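PDB 5K8J: ribonuclease VapC from Caulobacter crescentus, which is probably the magnesium-dependent ribonuclease toxin of the VapBC1 toxin-antitoxin pair, held here in complex with its VapB antitoxin. Local coordinates for residues 3-6 with 7-11; 18-21 with 22-26; 92-95 with 96-100. All blocks are in the same frame, centred on the assembly; numbering follows the deposited sequence.

Each of the three contacts is local, within its own continuous run of chain in the PIN domain. Contacts 1 and 3 are buried; contact 2 lies nearer the surface, its centre about 15 Å from the centre of the chain. Contact 1 is the turn from strand 3-5 into helix 7-15. Contacts 2 and 3 each lie within one helix, 18-26 and 93-104, on opposite sides of the chain's centre. Contact 1 touches both: Val9 meets Val20, and Thr7 and Val4 meet Ile98. Contacts 1 and 3 carry the predicted magnesium ligands Asp6 and Asp95. Contact 2 is built on threonine hydroxyls and a bent arginine, contact 3 on valine packing and a buried charge cluster.

Contact 1 of 3, residues 3-6 with 7-11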
ATOM      1  N   TYR B   3      -4.772   2.407  23.350  1.00 14.85           N
ATOM      2  CA  TYR B   3      -5.004   1.020  23.740  1.00 14.04           C
ATOM      3  C   TYR B   3      -6.126   0.461  22.887  1.00 17.16           C
ATOM      4  O   TYR B   3      -7.126   1.142  22.650  1.00 18.72           O
ATOM      5  CB  TYR B   3      -5.394   0.907  25.228  1.00 13.90           C
ATOM      6  CG  TYR B   3      -4.314   1.453  26.128  1.00 15.64           C
ATOM      7  CD1 TYR B   3      -3.264   0.655  26.528  1.00 16.27           C
ATOM      8  CD2 TYR B   3      -4.333   2.777  26.533  1.00 19.02           C
ATOM      9  CE1 TYR B   3      -2.265   1.152  27.326  1.00 15.46           C
ATOM     10  CE2 TYR B   3      -3.335   3.289  27.336  1.00 18.20           C
ATOM     11  CZ  TYR B   3      -2.304   2.468  27.733  1.00 24.46           C
ATOM     12  OH  TYR B   3      -1.272   2.948  28.516  1.00 28.61           O
ATOM     13  N   VAL B   4      -5.954  -0.772  22.429  1.00 11.66           N
ATOM     14  CA  VAL B   4      -7.045  -1.561  21.845  1.00 11.08           C
ATOM     15  C   VAL B   4      -7.470  -2.606  22.863  1.00 13.89           C
ATOM     16  O   VAL B   4      -6.634  -3.388  23.335  1.00 13.50           O
ATOM     17  CB  VAL B   4      -6.600  -2.236  20.543  1.00 10.52           C
ATOM     18  CG1 VAL B   4      -7.697  -3.165  20.012  1.00 13.99           C
ATOM     19  CG2 VAL B   4      -6.268  -1.200  19.491  1.00 14.87           C
ATOM     20  N   LEU B   5      -8.763  -2.641  23.211  1.00 12.79           N
ATOM     21  CA  LEU B   5      -9.267  -3.612  24.164  1.00 14.09           C
ATOM     22  C   LEU B   5      -9.566  -4.912  23.443  1.00 15.74           C
ATOM     23  O   LEU B   5     -10.272  -4.909  22.432  1.00 20.36           O
ATOM     24  CB  LEU B   5     -10.556  -3.116  24.830  1.00 13.28           C
ATOM     25  CG  LEU B   5     -10.449  -1.802  25.596  1.00 16.80           C
ATOM     26  CD1 LEU B   5     -11.773  -1.502  26.386  1.00 21.44           C
ATOM     27  CD2 LEU B   5      -9.285  -1.822  26.575  1.00 19.23           C
ATOM     28  N   ASP B   6      -9.071  -6.024  23.976  1.00 13.57           N
ATOM     29  CA  ASP B   6      -9.483  -7.309  23.420  1.00 13.84           C
ATOM     30  C   ASP B   6     -10.979  -7.510  23.645  1.00 15.66           C
ATOM     31  O   ASP B   6     -11.596  -6.922  24.537  1.00 14.21           O
ATOM     32  CB  ASP B   6      -8.684  -8.452  24.050  1.00 17.70           C
ATOM     33  CG  ASP B   6      -8.694  -9.751  23.196  1.00 20.02           C
ATOM     34  OD1 ASP B   6      -9.294  -9.769  22.078  1.00 18.85           O
ATOM     35  OD2 ASP B   6      -8.065 -10.735  23.673  1.00 18.94           O
ATOM     36  N   THR B   7     -11.567  -8.380  22.837  1.00 12.12           N
ATOM     37  CA  THR B   7     -13.022  -8.565  22.937  1.00 13.31           C
ATOM     38  C   THR B   7     -13.463  -8.950  24.346  1.00 16.71           C
ATOM     39  O   THR B   7     -14.502  -8.475  24.832  1.00 14.76           O
ATOM     40  CB  THR B   7     -13.471  -9.622  21.938  1.00 11.61           C
ATOM     41  OG1 THR B   7     -13.127  -9.168  20.630  1.00 13.29           O
ATOM     42  CG2 THR B   7     -14.962  -9.872  22.040  1.00 12.46           C
ATOM     43  N   ASN B   8     -12.723  -9.857  24.996  1.00 15.15           N
ATOM     44  CA  ASN B   8     -13.115 -10.337  26.321  1.00 17.46           C
ATOM     45  C   ASN B   8     -13.207  -9.173  27.287  1.00 13.61           C
ATOM     46  O   ASN B   8     -14.119  -9.103  28.116  1.00 14.26           O
ATOM     47  CB  ASN B   8     -12.095 -11.356  26.829  1.00 23.08           C
ATOM     48  CG  ASN B   8     -10.606 -10.880  26.582  1.00 56.90           C
ATOM     49  OD1 ASN B   8     -10.338  -9.685  26.559  1.00 72.02           O
ATOM     50  ND2 ASN B   8      -9.675 -11.809  26.393  1.00 56.39           N
ATOM     51  N   VAL B   9     -12.250  -8.244  27.200  1.00 13.97           N
ATOM     52  CA  VAL B   9     -12.267  -7.061  28.058  1.00 14.08           C
ATOM     53  C   VAL B   9     -13.525  -6.239  27.791  1.00 17.72           C
ATOM     54  O   VAL B   9     -14.195  -5.776  28.726  1.00 17.26           O
ATOM     55  CB  VAL B   9     -10.989  -6.218  27.846  1.00 14.45           C
ATOM     56  CG1 VAL B   9     -11.025  -4.941  28.683  1.00 18.63           C
ATOM     57  CG2 VAL B   9      -9.742  -7.027  28.194  1.00 19.19           C
ATOM     58  N   ALA B  10     -13.845  -6.020  26.505  1.00 14.84           N
ATOM     59  CA  ALA B  10     -15.037  -5.262  26.159  1.00 13.58           C
ATOM     60  C   ALA B  10     -16.307  -5.966  26.620  1.00 16.79           C
ATOM     61  O   ALA B  10     -17.272  -5.304  27.014  1.00 15.95           O
ATOM     62  CB  ALA B  10     -15.079  -5.011  24.659  1.00 14.68           C
ATOM     63  N   ILE B  11     -16.355  -7.293  26.517  1.00 16.53           N
ATOM     64  CA  ILE B  11     -17.498  -8.045  27.048  1.00 14.98           C
ATOM     65  C   ILE B  11     -17.671  -7.793  28.545  1.00 19.75           C
ATOM     66  O   ILE B  11     -18.795  -7.602  29.039  1.00 20.68           O
ATOM     67  CB  ILE B  11     -17.356  -9.553  26.739  1.00 14.88           C
ATOM     68  CG1 ILE B  11     -17.627  -9.827  25.277  1.00 16.78           C
ATOM     69  CG2 ILE B  11     -18.333 -10.403  27.613  1.00 21.32           C
ATOM     70  CD1 ILE B  11     -17.269 -11.220  24.831  1.00 19.88           C
TER
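Asp6 and Thr7 form the switch from strand 3-5 to helix 7-15, the first beta-alpha unit of the PIN domain. Asp6 sits just before the helix. Its OD1 receives Thr7 N at 2.8 Å, but the bond is bent, and the N-H comes from above the carboxylate plane. Behind it, Asp6 O takes Ala10 N at 3.1 Å (165°), the first full helical turn. CG of Asp6 stands anti to its own N (chi1 -160°), which brings the carboxylate beside Thr7 N. OD2 bonds to Thr111 OG1 of the neighbouring strand 108-111. This strand end is where PIN domains carry an acidic metal ligand, and Asp6 is predicted to bind magnesium here. Arg74 of the VapB chain makes a long, weak ion pair with Asp6 OD1. Asn8 lies across Asp6: its OD1 is 3.2 Å from Asp6 CB, and its amide is turned 72° from the carboxylate. Thr7 OG1 points to Glu40 and Ser37, both hydrogen-bond partners. On the apolar side, Leu5 CD2 meets Val9 CG1 at 4.1 Å, the two side chains crossing at about a right angle.

Contact 2 of 3, residues 18-21 with 22-26; sequences PEVT and TRVTA
The guanidinium of Arg23 makes a cation-pi contact with Trp128, while nearer the root of the same side chain Arg23 CG comes to 3.0 Å from Glu19 O. The Arg23 chain bends at chi2 (-89°) and again at chi3, rather than running straight out from the helix. The other flat group is the carboxylate of Glu19. Glu19 OE2 stays 5.0 Å from Arg23 NH1, so no salt bridge closes between these opposite charges.

These residues make up helix 18-26 of the PIN domain. It packs on helix 7-15 through Val20, on Val9 and His12, and through Thr21, on Leu13. Val24 also rests on Trp128 and on Ile55 of the VapB chain. Pro18, Glu19 and Thr22 are on the exposed side.

The backbone bonds are uneven. Val24 N reaches Val20 O at 3.0 Å, while Arg23 N to Glu19 O is long and weak. On the buried side, Val20 CG1 and Val24 CG2 touch at 4.3 Å.

Pro18 O is gripped twice. Thr22 N comes to it at 3.2 Å, and Thr21 OG1 at 3.0 Å. Both donors approach from the same face of the carbonyl plane. OG1 of Thr21 lies between its own backbone N and carbonyl carbon (chi1 61°), which turns it back over the preceding turn. Thr22 puts its methyl there instead, and CG2 presses on Glu19 O at 3.2 Å. Thr25 repeats the Thr21 pattern one turn on: its OG1 gives a hydrogen bond to Thr22 O at 3.0 Å, while its CG2 faces Thr21 O.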
ATOM      1  N   PRO B  18     -17.033  -5.249  37.659  1.00 30.46           N
ATOM      2  CA  PRO B  18     -16.440  -4.076  38.317  1.00 26.54           C
ATOM      3  C   PRO B  18     -14.925  -4.041  38.275  1.00 30.51           C
ATOM      4  O   PRO B  18     -14.342  -2.953  38.281  1.00 37.54           O
ATOM      5  CB  PRO B  18     -16.956  -4.198  39.759  1.00 31.43           C
ATOM      6  CG  PRO B  18     -17.269  -5.661  39.925  1.00 34.29           C
ATOM      7  CD  PRO B  18     -17.732  -6.140  38.601  1.00 29.95           C
ATOM      8  N   GLU B  19     -14.257  -5.190  38.228  1.00 35.30           N
ATOM      9  CA  GLU B  19     -12.803  -5.178  38.147  1.00 45.71           C
ATOM     10  C   GLU B  19     -12.322  -4.596  36.823  1.00 45.26           C
ATOM     11  O   GLU B  19     -11.269  -3.951  36.772  1.00 46.99           O
ATOM     12  CB  GLU B  19     -12.263  -6.594  38.324  1.00 49.10           C
ATOM     13  CG  GLU B  19     -12.760  -7.273  39.584  1.00 61.57           C
ATOM     14  CD  GLU B  19     -12.068  -8.591  39.839  1.00 75.32           C
ATOM     15  OE1 GLU B  19     -12.666  -9.462  40.508  1.00 80.19           O
ATOM     16  OE2 GLU B  19     -10.924  -8.755  39.365  1.00 84.01           O
ATOM     17  N   VAL B  20     -13.069  -4.811  35.746  1.00 32.19           N
ATOM     18  CA  VAL B  20     -12.658  -4.253  34.464  1.00 25.78           C
ATOM     19  C   VAL B  20     -13.039  -2.783  34.371  1.00 22.04           C
ATOM     20  O   VAL B  20     -12.265  -1.955  33.874  1.00 29.14           O
ATOM     21  CB  VAL B  20     -13.274  -5.069  33.314  1.00 30.02           C
ATOM     22  CG1 VAL B  20     -13.023  -4.388  32.000  1.00 26.92           C
ATOM     23  CG2 VAL B  20     -12.699  -6.479  33.317  1.00 34.95           C
ATOM     24  N   THR B  21     -14.234  -2.430  34.841  1.00 27.43           N
ATOM     25  CA  THR B  21     -14.676  -1.050  34.702  1.00 34.59           C
ATOM     26  C   THR B  21     -13.711  -0.096  35.403  1.00 37.54           C
ATOM     27  O   THR B  21     -13.410   0.984  34.879  1.00 42.33           O
ATOM     28  CB  THR B  21     -16.101  -0.918  35.231  1.00 38.80           C
ATOM     29  OG1 THR B  21     -16.126  -1.264  36.616  1.00 59.26           O
ATOM     30  CG2 THR B  21     -17.042  -1.856  34.483  1.00 31.18           C
ATOM     31  N   THR B  22     -13.133  -0.512  36.531  1.00 43.26           N
ATOM     32  CA  THR B  22     -12.158   0.335  37.207  1.00 40.47           C
ATOM     33  C   THR B  22     -10.802   0.337  36.493  1.00 42.62           C
ATOM     34  O   THR B  22     -10.134   1.379  36.412  1.00 44.05           O
ATOM     35  CB  THR B  22     -12.019  -0.112  38.668  1.00 53.18           C
ATOM     36  OG1 THR B  22     -11.196   0.817  39.377  1.00 62.72           O
ATOM     37  CG2 THR B  22     -11.415  -1.516  38.776  1.00 55.10           C
ATOM     38  N   ARG B  23     -10.381  -0.807  35.952  1.00 31.28           N
ATOM     39  CA  ARG B  23      -9.118  -0.852  35.219  1.00 29.93           C
ATOM     40  C   ARG B  23      -9.126   0.129  34.052  1.00 31.16           C
ATOM     41  O   ARG B  23      -8.106   0.756  33.744  1.00 28.95           O
ATOM     42  CB  ARG B  23      -8.855  -2.263  34.697  1.00 37.03           C
ATOM     43  CG  ARG B  23      -8.489  -3.313  35.721  1.00 41.26           C
ATOM     44  CD  ARG B  23      -7.005  -3.367  35.962  1.00 51.77           C
ATOM     45  NE  ARG B  23      -6.395  -4.609  35.495  1.00 56.62           N
ATOM     46  CZ  ARG B  23      -6.649  -5.815  35.998  1.00 57.03           C
ATOM     47  NH1 ARG B  23      -7.518  -5.971  36.988  1.00 59.77           N
ATOM     48  NH2 ARG B  23      -6.033  -6.874  35.506  1.00 61.88           N
ATOM     49  N   VAL B  24     -10.272   0.271  33.385  1.00 26.11           N
ATOM     50  CA  VAL B  24     -10.306   1.028  32.143  1.00 24.25           C
ATOM     51  C   VAL B  24     -10.038   2.508  32.396  1.00 22.94           C
ATOM     52  O   VAL B  24      -9.407   3.180  31.575  1.00 27.91           O
ATOM     53  CB  VAL B  24     -11.654   0.796  31.442  1.00 33.10           C
ATOM     54  CG1 VAL B  24     -11.961   1.898  30.471  1.00 42.07           C
ATOM     55  CG2 VAL B  24     -11.622  -0.540  30.716  1.00 31.05           C
ATOM     56  N   THR B  25     -10.521   3.045  33.524  1.00 28.54           N
ATOM     57  CA  THR B  25     -10.288   4.461  33.799  1.00 34.54           C
ATOM     58  C   THR B  25      -8.838   4.762  34.160  1.00 36.06           C
ATOM     59  O   THR B  25      -8.439   5.930  34.135  1.00 43.86           O
ATOM     60  CB  THR B  25     -11.198   4.945  34.924  1.00 41.54           C
ATOM     61  OG1 THR B  25     -10.826   4.301  36.144  1.00 45.84           O
ATOM     62  CG2 THR B  25     -12.631   4.616  34.618  1.00 37.03           C
ATOM     63  N   ALA B  26      -8.037   3.747  34.488  1.00 29.67           N
ATOM     64  CA  ALA B  26      -6.636   3.972  34.800  1.00 38.95           C
ATOM     65  C   ALA B  26      -5.751   4.009  33.563  1.00 43.43           C
ATOM     66  O   ALA B  26      -4.626   4.513  33.649  1.00 44.89           O
ATOM     67  CB  ALA B  26      -6.136   2.885  35.755  1.00 46.17           C
TER

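Contact 3 of 3, residues 92-95 with 96-100; sequences KVVD and RMIAA
Val94 and Ile98 make the tight side of this contact; their side chains run alongside each other in the same direction. Val94 CG1 meets Ile98 CD1 at 4.0 Å. One residue back along the helix, Val93 CG1 touches SE of Met97 at 4.1 Å; Met97 is present as selenomethionine. These two side chains cross at a slant, and the Met97 chain kinks about its CG-SE bond (chi3 75°). This apolar side is closed by Ile36 of helix 35-45, by Phe79 of the VapB chain and by Val39 of the second subunit.

The backbone beneath is regular. Arg96 N, Met97 N, Ile98 N and Ala99 N each bond to the carbonyl four residues earlier. The longest of the four are only 3.0 Å, from Ile98 N to Val94 O and from Ala99 N to Asp95 O.

This is the first part of helix 93-104 of the PIN domain, and it brings in Asp95, a predicted magnesium ligand. The nearest side-chain atoms of Asp95 and Asp6, the other predicted ligand, are about 5 Å apart. The backbone N of Asp95 is hydrogen-bonded to Glu76 OE1 of the VapB chain, and Arg74 of that chain packs on Asp95, consistent with the antitoxin covering the active site.

The other side is polar and holds a water, though it too is buried. Lys92 and Arg96 cross there, with CE of Lys92 3.9 Å from NH2 of Arg96. The straight Arg96 chain runs past Lys92 O, with CG 3.4 Å from that oxygen. A water lies in the guanidinium plane at its edge and accepts from Arg96 NE at 2.9 Å; its bond from Lys92 NZ at 3.2 Å is weak. The two cations share Asp119, which forms a salt bridge with each, and Arg96 NH1 bonds to Gly87 O.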
ATOM      1  N   LYS B  92      -6.710 -18.913  16.083  1.00 13.01           N
ATOM      2  CA  LYS B  92      -6.366 -17.564  16.535  1.00 14.53           C
ATOM      3  C   LYS B  92      -6.566 -16.493  15.468  1.00 14.93           C
ATOM      4  O   LYS B  92      -6.042 -15.383  15.601  1.00 13.30           O
ATOM      5  CB  LYS B  92      -4.926 -17.555  17.058  1.00 15.94           C
ATOM      6  CG  LYS B  92      -4.688 -18.513  18.225  1.00 15.57           C
ATOM      7  CD  LYS B  92      -3.448 -18.123  19.031  1.00 19.59           C
ATOM      8  CE  LYS B  92      -2.196 -18.495  18.291  1.00 20.32           C
ATOM      9  NZ  LYS B  92      -0.996 -18.180  19.148  1.00 22.76           N
ATOM     10  N   VAL B  93      -7.353 -16.758  14.422  1.00 13.61           N
ATOM     11  CA  VAL B  93      -7.544 -15.745  13.390  1.00 11.29           C
ATOM     12  C   VAL B  93      -8.085 -14.443  13.981  1.00 10.00           C
ATOM     13  O   VAL B  93      -7.567 -13.359  13.696  1.00 11.95           O
ATOM     14  CB  VAL B  93      -8.443 -16.267  12.247  1.00 11.18           C
ATOM     15  CG1 VAL B  93      -8.782 -15.149  11.288  1.00 13.26           C
ATOM     16  CG2 VAL B  93      -7.769 -17.424  11.522  1.00 14.62           C
ATOM     17  N   VAL B  94      -9.172 -14.509  14.759  1.00 12.54           N
ATOM     18  CA  VAL B  94      -9.774 -13.273  15.286  1.00 12.85           C
ATOM     19  C   VAL B  94      -8.773 -12.516  16.151  1.00 12.34           C
ATOM     20  O   VAL B  94      -8.603 -11.297  16.006  1.00 13.42           O
ATOM     21  CB  VAL B  94     -11.053 -13.580  16.086  1.00 14.67           C
ATOM     22  CG1 VAL B  94     -11.500 -12.323  16.831  1.00 15.01           C
ATOM     23  CG2 VAL B  94     -12.152 -14.041  15.152  1.00 16.52           C
ATOM     24  N   ASP B  95      -8.117 -13.233  17.062  1.00 13.56           N
ATOM     25  CA  ASP B  95      -7.040 -12.688  17.891  1.00 13.28           C
ATOM     26  C   ASP B  95      -6.054 -11.892  17.048  1.00 12.11           C
ATOM     27  O   ASP B  95      -5.673 -10.751  17.366  1.00 13.11           O
ATOM     28  CB  ASP B  95      -6.242 -13.828  18.558  1.00 16.67           C
ATOM     29  CG  ASP B  95      -6.914 -14.474  19.758  1.00 19.47           C
ATOM     30  OD1 ASP B  95      -7.846 -13.903  20.349  1.00 18.12           O
ATOM     31  OD2 ASP B  95      -6.399 -15.571  20.161  1.00 21.40           O
ATOM     32  N   ARG B  96      -5.562 -12.525  15.991  1.00 10.55           N
ATOM     33  CA  ARG B  96      -4.536 -11.896  15.176  1.00  9.39           C
ATOM     34  C   ARG B  96      -5.071 -10.730  14.333  1.00 11.09           C
ATOM     35  O   ARG B  96      -4.345  -9.767  14.054  1.00 11.86           O
ATOM     36  CB  ARG B  96      -3.888 -12.990  14.321  1.00 12.68           C
ATOM     37  CG  ARG B  96      -3.021 -13.926  15.129  1.00 13.74           C
ATOM     38  CD  ARG B  96      -2.687 -15.162  14.335  1.00 14.19           C
ATOM     39  NE  ARG B  96      -1.699 -15.968  15.039  1.00 13.57           N
ATOM     40  CZ  ARG B  96      -1.039 -16.974  14.471  1.00 14.02           C
ATOM     41  NH1 ARG B  96      -1.286 -17.266  13.217  1.00 14.47           N
ATOM     42  NH2 ARG B  96      -0.115 -17.667  15.137  1.00 14.79           N
HETATM   43  N   MSE B  97      -6.349 -10.761  13.934  1.00 10.65           N
HETATM   44  CA  MSE B  97      -6.963  -9.631  13.253  1.00 10.16           C
HETATM   45  C   MSE B  97      -6.987  -8.407  14.166  1.00  8.26           C
HETATM   46  O   MSE B  97      -6.642  -7.312  13.734  1.00 11.46           O
HETATM   47  CB  MSE B  97      -8.388  -9.983  12.797  1.00 10.62           C
HETATM   48  CG  MSE B  97      -8.430 -10.947  11.617  1.00  9.57           C
HETATM   49 SE   MSE B  97     -10.298 -11.360  11.154  0.87 15.86          SE
HETATM   50  CE  MSE B  97     -10.744  -9.752  10.324  1.00 16.72           C
ATOM     51  N   ILE B  98      -7.418  -8.605  15.414  1.00 10.51           N
ATOM     52  CA  ILE B  98      -7.486  -7.458  16.312  1.00 10.89           C
ATOM     53  C   ILE B  98      -6.078  -6.961  16.651  1.00 10.12           C
ATOM     54  O   ILE B  98      -5.805  -5.746  16.661  1.00 12.41           O
ATOM     55  CB  ILE B  98      -8.307  -7.812  17.562  1.00 12.56           C
ATOM     56  CG1 ILE B  98      -9.717  -8.259  17.138  1.00 13.15           C
ATOM     57  CG2 ILE B  98      -8.362  -6.576  18.486  1.00 12.52           C
ATOM     58  CD1 ILE B  98     -10.578  -8.740  18.263  1.00 16.68           C
ATOM     59  N   ALA B  99      -5.156  -7.880  16.917  1.00 12.26           N
ATOM     60  CA  ALA B  99      -3.774  -7.475  17.141  1.00  9.56           C
ATOM     61  C   ALA B  99      -3.197  -6.732  15.943  1.00 13.35           C
ATOM     62  O   ALA B  99      -2.434  -5.771  16.104  1.00 11.82           O
ATOM     63  CB  ALA B  99      -2.918  -8.703  17.461  1.00 11.59           C
ATOM     64  N   ALA B 100      -3.551  -7.160  14.725  1.00 10.75           N
ATOM     65  CA  ALA B 100      -3.095  -6.481  13.511  1.00 10.37           C
ATOM     66  C   ALA B 100      -3.562  -5.030  13.467  1.00 12.45           C
ATOM     67  O   ALA B 100      -2.850  -4.143  12.994  1.00 12.25           O
ATOM     68  CB  ALA B 100      -3.601  -7.249  12.279  1.00 13.81           C
TER
HETATM   69  O   HOH W   1      -1.222 -15.334  17.781  1.00 16.57           O